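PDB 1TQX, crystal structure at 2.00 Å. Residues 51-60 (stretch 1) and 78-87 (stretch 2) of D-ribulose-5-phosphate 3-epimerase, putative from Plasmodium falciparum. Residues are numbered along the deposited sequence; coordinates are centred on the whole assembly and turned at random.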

ATOM      1  N   GLY A  51       2.915  -0.861  15.441  1.00 19.09           N
ATOM      2  CA  GLY A  51       3.587  -2.036  14.909  1.00 19.60           C
ATOM      3  C   GLY A  51       2.853  -3.361  15.009  1.00 18.61           C
ATOM      4  O   GLY A  51       1.646  -3.388  15.233  1.00 18.61           O
ATOM      5  N   PRO A  52       3.572  -4.487  14.852  1.00 20.03           N
ATOM      6  CA  PRO A  52       3.011  -5.840  14.916  1.00 19.94           C
ATOM      7  C   PRO A  52       2.063  -6.116  16.080  1.00 19.72           C
ATOM      8  O   PRO A  52       1.024  -6.742  15.888  1.00 21.14           O
ATOM      9  CB  PRO A  52       4.258  -6.720  14.947  1.00 20.69           C
ATOM     10  CG  PRO A  52       5.181  -5.979  14.031  1.00 20.53           C
ATOM     11  CD  PRO A  52       5.018  -4.547  14.550  1.00 20.58           C
ATOM     12  N   PRO A  53       2.402  -5.663  17.301  1.00 21.23           N
ATOM     13  CA  PRO A  53       1.491  -5.924  18.426  1.00 21.92           C
ATOM     14  C   PRO A  53       0.079  -5.396  18.168  1.00 22.83           C
ATOM     15  O   PRO A  53      -0.913  -6.043  18.508  1.00 20.56           O
ATOM     16  CB  PRO A  53       2.167  -5.207  19.588  1.00 23.71           C
ATOM     17  CG  PRO A  53       3.623  -5.350  19.263  1.00 23.03           C
ATOM     18  CD  PRO A  53       3.656  -5.045  17.773  1.00 20.50           C
ATOM     19  N   VAL A  54      -0.002  -4.215  17.564  1.00 21.65           N
ATOM     20  CA  VAL A  54      -1.294  -3.613  17.269  1.00 20.01           C
ATOM     21  C   VAL A  54      -1.983  -4.350  16.121  1.00 19.08           C
ATOM     22  O   VAL A  54      -3.167  -4.678  16.203  1.00 18.25           O
ATOM     23  CB  VAL A  54      -1.134  -2.125  16.892  1.00 20.23           C
ATOM     24  CG1 VAL A  54      -2.488  -1.518  16.559  1.00 20.89           C
ATOM     25  CG2 VAL A  54      -0.482  -1.372  18.045  1.00 20.51           C
ATOM     26  N   ILE A  55      -1.235  -4.614  15.056  1.00 18.84           N
ATOM     27  CA  ILE A  55      -1.785  -5.315  13.897  1.00 18.95           C
ATOM     28  C   ILE A  55      -2.225  -6.744  14.230  1.00 20.38           C
ATOM     29  O   ILE A  55      -3.274  -7.201  13.773  1.00 17.57           O
ATOM     30  CB  ILE A  55      -0.752  -5.344  12.742  1.00 18.87           C
ATOM     31  CG1 ILE A  55      -0.500  -3.909  12.253  1.00 16.79           C
ATOM     32  CG2 ILE A  55      -1.243  -6.254  11.614  1.00 17.40           C
ATOM     33  CD1 ILE A  55       0.681  -3.771  11.293  1.00 17.73           C
ATOM     34  N   ASN A  56      -1.422  -7.451  15.020  1.00 19.17           N
ATOM     35  CA  ASN A  56      -1.756  -8.825  15.397  1.00 20.04           C
ATOM     36  C   ASN A  56      -3.036  -8.879  16.231  1.00 21.04           C
ATOM     37  O   ASN A  56      -3.818  -9.829  16.118  1.00 20.86           O
ATOM     38  CB  ASN A  56      -0.591  -9.467  16.168  1.00 19.49           C
ATOM     39  CG  ASN A  56       0.613  -9.744  15.279  1.00 20.95           C
ATOM     40  OD1 ASN A  56       1.736  -9.910  15.764  1.00 22.63           O
ATOM     41  ND2 ASN A  56       0.384  -9.800  13.972  1.00 17.59           N
ATOM     42  N   ASN A  57      -3.249  -7.862  17.067  1.00 20.36           N
ATOM     43  CA  ASN A  57      -4.442  -7.791  17.909  1.00 19.31           C
ATOM     44  C   ASN A  57      -5.667  -7.460  17.049  1.00 19.91           C
ATOM     45  O   ASN A  57      -6.751  -8.011  17.252  1.00 19.49           O
ATOM     46  CB  ASN A  57      -4.270  -6.725  18.997  1.00 20.35           C
ATOM     47  CG  ASN A  57      -5.420  -6.718  20.002  1.00 20.75           C
ATOM     48  OD1 ASN A  57      -6.300  -5.852  19.964  1.00 21.17           O
ATOM     49  ND2 ASN A  57      -5.420  -7.698  20.900  1.00 18.83           N
ATOM     50  N   LEU A  58      -5.486  -6.559  16.090  1.00 18.98           N
ATOM     51  CA  LEU A  58      -6.571  -6.166  15.190  1.00 19.16           C
ATOM     52  C   LEU A  58      -7.174  -7.380  14.473  1.00 20.03           C
ATOM     53  O   LEU A  58      -8.393  -7.474  14.303  1.00 20.23           O
ATOM     54  CB  LEU A  58      -6.053  -5.178  14.140  1.00 19.67           C
ATOM     55  CG  LEU A  58      -7.032  -4.756  13.040  1.00 19.51           C
ATOM     56  CD1 LEU A  58      -8.201  -3.995  13.649  1.00 18.34           C
ATOM     57  CD2 LEU A  58      -6.305  -3.901  12.004  1.00 18.22           C
ATOM     58  N   LYS A  59      -6.317  -8.304  14.057  1.00 20.82           N
ATOM     59  CA  LYS A  59      -6.761  -9.500  13.337  1.00 24.35           C
ATOM     60  C   LYS A  59      -7.812 -10.300  14.104  1.00 26.09           C
ATOM     61  O   LYS A  59      -8.612 -11.021  13.509  1.00 27.86           O
ATOM     62  CB  LYS A  59      -5.555 -10.388  13.026  1.00 24.27           C
ATOM     63  CG  LYS A  59      -5.861 -11.603  12.167  1.00 26.01           C
ATOM     64  CD  LYS A  59      -6.358 -11.207  10.784  1.00 25.92           C
ATOM     65  CE  LYS A  59      -6.716 -12.439   9.963  1.00 26.24           C
ATOM     66  NZ  LYS A  59      -7.359 -12.063   8.681  1.00 25.95           N
ATOM     67  N   LYS A  60      -7.814 -10.162  15.424  1.00 27.85           N
ATOM     68  CA  LYS A  60      -8.764 -10.870  16.265  1.00 28.44           C
ATOM     69  C   LYS A  60     -10.201 -10.376  16.050  1.00 29.53           C
ATOM     70  O   LYS A  60     -11.164 -11.115  16.283  1.00 25.98           O
ATOM     71  CB  LYS A  60      -8.375 -10.686  17.737  1.00 33.01           C
ATOM     72  CG  LYS A  60      -9.274 -11.408  18.725  1.00 39.99           C
ATOM     73  CD  LYS A  60      -9.108 -10.896  20.165  1.00 42.07           C
ATOM     74  CE  LYS A  60      -7.761 -11.251  20.783  1.00 45.26           C
ATOM     75  NZ  LYS A  60      -6.614 -10.565  20.126  1.00 47.92           N
TER
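Stretch 2 (78-87) KYVPLLKTSN

Stretch 1 begins with Gly51 in the N-cap position and continues as a helix from Pro52. Its first turn closes with the bond from Ile55 N to Gly51 O, 3.1 Å long. Pro52, Ile55, Asn56 and Lys59 lie along one side of stretch 1, and stretch 2 packs there.

Stretch 2 is not a regular helix. Residues 78 to 82 have helical phi and psi without the regular bonds. Leu83 N still reaches Val80 O at 3.2 Å. From Leu83 to Ser86 the chain makes a type I beta turn, closed by Ser86 N to Leu83 O at 3.1 Å. Beside it, Lys84 NZ donates to Pro81 O at 2.8 Å, a bond within stretch 2 that ties the turn to the segment before it.

The two stretches run in the same general sense. Tyr79 and Leu82 lie by Pro52 at the start of the helix, and Thr85 lies near Lys59 farther along. The backbones come nearest at Pro52 and Leu82, with 6.0 Å between their CA atoms.

Pro52 is the main bump from stretch 1. It points toward stretch 2 and fits a hollow lined by Tyr79, Leu82 and Leu83. Pro52 CG is 4.0 Å from Tyr79 CD2, and Pro52 CG lies oblique to the Tyr79 ring. Pro52 CB is 3.8 Å from Leu82 CB and 3.7 Å from Leu82 O. Leu83 CD2 completes the hollow, 3.9 Å from Pro52 CB.

Leu83 is the answering bump from stretch 2. Its CA-to-CB bond points sideways, but the end of the side chain comes nearer the helix. With chi1 in m and chi2 in t, CD2 enters the groove between Pro52 and Ile55. Leu83 CD2 lies 3.8 Å from Pro52 CA and 3.9 Å from Ile55 CG2. The same Ile55 CG2 is 3.7 Å from Ser86 OG, so this methyl touches residues at both ends of the turn.

Toward the solvent the fit is looser and more polar. The Asn56 side chain lies beside Leu82 and Thr85, but its amide is probably turned over in the model. Thr85 points toward the helix. Water 1 fills the gap there, 2.8 Å from both Asn56 O and Thr85 OG1, and donates to Asn56 O. The Lys59 side chain passes Thr85, with Lys59 CE 3.9 Å from Thr85 O. Water 2 links them: it accepts from Lys59 NZ at 2.7 Å and donates to Thr85 O at 2.8 Å. In all, 408 Å² is buried, both sides summed.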

ATOM      1  N   LYS A  78      13.090  -7.909   9.857  1.00 23.66           N
ATOM      2  CA  LYS A  78      12.743  -8.223  11.249  1.00 23.23           C
ATOM      3  C   LYS A  78      11.246  -8.311  11.503  1.00 22.69           C
ATOM      4  O   LYS A  78      10.806  -8.915  12.488  1.00 22.99           O
ATOM      5  CB  LYS A  78      13.312  -7.162  12.192  1.00 23.83           C
ATOM      6  CG  LYS A  78      14.824  -7.093  12.245  1.00 26.40           C
ATOM      7  CD  LYS A  78      15.264  -6.025  13.235  1.00 29.72           C
ATOM      8  CE  LYS A  78      16.778  -5.934  13.317  1.00 32.27           C
ATOM      9  NZ  LYS A  78      17.185  -4.915  14.321  1.00 36.45           N
ATOM     10  N   TYR A  79      10.461  -7.695  10.629  1.00 21.39           N
ATOM     11  CA  TYR A  79       9.018  -7.683  10.804  1.00 21.29           C
ATOM     12  C   TYR A  79       8.280  -8.891  10.230  1.00 19.68           C
ATOM     13  O   TYR A  79       7.149  -9.161  10.620  1.00 19.11           O
ATOM     14  CB  TYR A  79       8.431  -6.392  10.208  1.00 19.97           C
ATOM     15  CG  TYR A  79       8.889  -5.121  10.902  1.00 21.77           C
ATOM     16  CD1 TYR A  79      10.199  -4.657  10.766  1.00 21.46           C
ATOM     17  CD2 TYR A  79       8.016  -4.390  11.702  1.00 20.57           C
ATOM     18  CE1 TYR A  79      10.628  -3.492  11.412  1.00 21.42           C
ATOM     19  CE2 TYR A  79       8.435  -3.218  12.357  1.00 21.08           C
ATOM     20  CZ  TYR A  79       9.741  -2.778  12.203  1.00 21.49           C
ATOM     21  OH  TYR A  79      10.169  -1.620  12.822  1.00 21.14           O
ATOM     22  N   VAL A  80       8.905  -9.623   9.316  1.00 20.45           N
ATOM     23  CA  VAL A  80       8.238 -10.772   8.709  1.00 21.12           C
ATOM     24  C   VAL A  80       7.737 -11.831   9.704  1.00 20.88           C
ATOM     25  O   VAL A  80       6.573 -12.235   9.654  1.00 20.76           O
ATOM     26  CB  VAL A  80       9.146 -11.451   7.656  1.00 21.20           C
ATOM     27  CG1 VAL A  80       8.413 -12.630   7.011  1.00 22.08           C
ATOM     28  CG2 VAL A  80       9.536 -10.437   6.578  1.00 17.59           C
ATOM     29  N   PRO A  81       8.599 -12.297  10.619  1.00 21.90           N
ATOM     30  CA  PRO A  81       8.118 -13.309  11.564  1.00 22.24           C
ATOM     31  C   PRO A  81       7.074 -12.786  12.549  1.00 23.01           C
ATOM     32  O   PRO A  81       6.375 -13.569  13.193  1.00 23.41           O
ATOM     33  CB  PRO A  81       9.404 -13.775  12.257  1.00 23.66           C
ATOM     34  CG  PRO A  81      10.258 -12.551  12.234  1.00 24.45           C
ATOM     35  CD  PRO A  81      10.025 -11.999  10.839  1.00 22.06           C
ATOM     36  N   LEU A  82       6.966 -11.462  12.651  1.00 21.21           N
ATOM     37  CA  LEU A  82       6.017 -10.840  13.567  1.00 21.01           C
ATOM     38  C   LEU A  82       4.651 -10.551  12.938  1.00 20.38           C
ATOM     39  O   LEU A  82       3.726 -10.127  13.632  1.00 18.15           O
ATOM     40  CB  LEU A  82       6.601  -9.524  14.095  1.00 21.21           C
ATOM     41  CG  LEU A  82       8.016  -9.576  14.686  1.00 22.09           C
ATOM     42  CD1 LEU A  82       8.488  -8.162  15.027  1.00 23.47           C
ATOM     43  CD2 LEU A  82       8.021 -10.450  15.931  1.00 22.24           C
ATOM     44  N   LEU A  83       4.515 -10.785  11.638  1.00 18.49           N
ATOM     45  CA  LEU A  83       3.255 -10.486  10.959  1.00 19.16           C
ATOM     46  C   LEU A  83       2.751 -11.643  10.099  1.00 19.44           C
ATOM     47  O   LEU A  83       2.212 -11.435   9.003  1.00 18.07           O
ATOM     48  CB  LEU A  83       3.438  -9.227  10.097  1.00 18.59           C
ATOM     49  CG  LEU A  83       3.758  -7.929  10.861  1.00 19.42           C
ATOM     50  CD1 LEU A  83       4.346  -6.892   9.909  1.00 18.91           C
ATOM     51  CD2 LEU A  83       2.481  -7.404  11.534  1.00 16.69           C
ATOM     52  N   LYS A  84       2.916 -12.860  10.602  1.00 19.06           N
ATOM     53  CA  LYS A  84       2.491 -14.050   9.869  1.00 21.10           C
ATOM     54  C   LYS A  84       0.994 -14.102   9.570  1.00 20.94           C
ATOM     55  O   LYS A  84       0.584 -14.752   8.610  1.00 21.55           O
ATOM     56  CB  LYS A  84       2.869 -15.324  10.637  1.00 22.57           C
ATOM     57  CG  LYS A  84       4.367 -15.556  10.840  1.00 25.36           C
ATOM     58  CD  LYS A  84       4.591 -16.932  11.483  1.00 25.83           C
ATOM     59  CE  LYS A  84       6.034 -17.169  11.876  1.00 29.69           C
ATOM     60  NZ  LYS A  84       6.441 -16.394  13.088  1.00 25.88           N
ATOM     61  N   THR A  85       0.175 -13.440  10.387  1.00 20.90           N
ATOM     62  CA  THR A  85      -1.263 -13.475  10.154  1.00 22.77           C
ATOM     63  C   THR A  85      -1.765 -12.417   9.169  1.00 22.04           C
ATOM     64  O   THR A  85      -2.953 -12.392   8.860  1.00 21.04           O
ATOM     65  CB  THR A  85      -2.074 -13.348  11.475  1.00 23.36           C
ATOM     66  OG1 THR A  85      -1.802 -12.081  12.091  1.00 23.90           O
ATOM     67  CG2 THR A  85      -1.709 -14.483  12.441  1.00 23.60           C
ATOM     68  N   SER A  86      -0.874 -11.552   8.683  1.00 20.97           N
ATOM     69  CA  SER A  86      -1.272 -10.532   7.711  1.00 20.43           C
ATOM     70  C   SER A  86      -1.356 -11.158   6.316  1.00 21.79           C
ATOM     71  O   SER A  86      -1.174 -12.370   6.173  1.00 22.08           O
ATOM     72  CB  SER A  86      -0.282  -9.361   7.725  1.00 20.39           C
ATOM     73  OG  SER A  86      -0.469  -8.573   8.895  1.00 18.33           O
ATOM     74  N   ASN A  87      -1.631 -10.352   5.290  1.00 20.80           N
ATOM     75  CA  ASN A  87      -1.763 -10.880   3.931  1.00 21.66           C
ATOM     76  C   ASN A  87      -0.672 -10.447   2.952  1.00 22.38           C
ATOM     77  O   ASN A  87      -0.229 -11.239   2.117  1.00 21.75           O
ATOM     78  CB  ASN A  87      -3.143 -10.524   3.376  1.00 22.37           C
ATOM     79  CG  ASN A  87      -4.243 -11.319   4.032  1.00 25.47           C
ATOM     80  OD1 ASN A  87      -4.374 -12.526   3.799  1.00 28.41           O
ATOM     81  ND2 ASN A  87      -5.029 -10.664   4.873  1.00 18.03           N
TER
HETATM   82  O   HOH W   1      -2.940 -12.055  14.629  1.00 20.53           O
HETATM   83  O   HOH W   2      -5.091 -11.216   7.527  1.00 43.12           O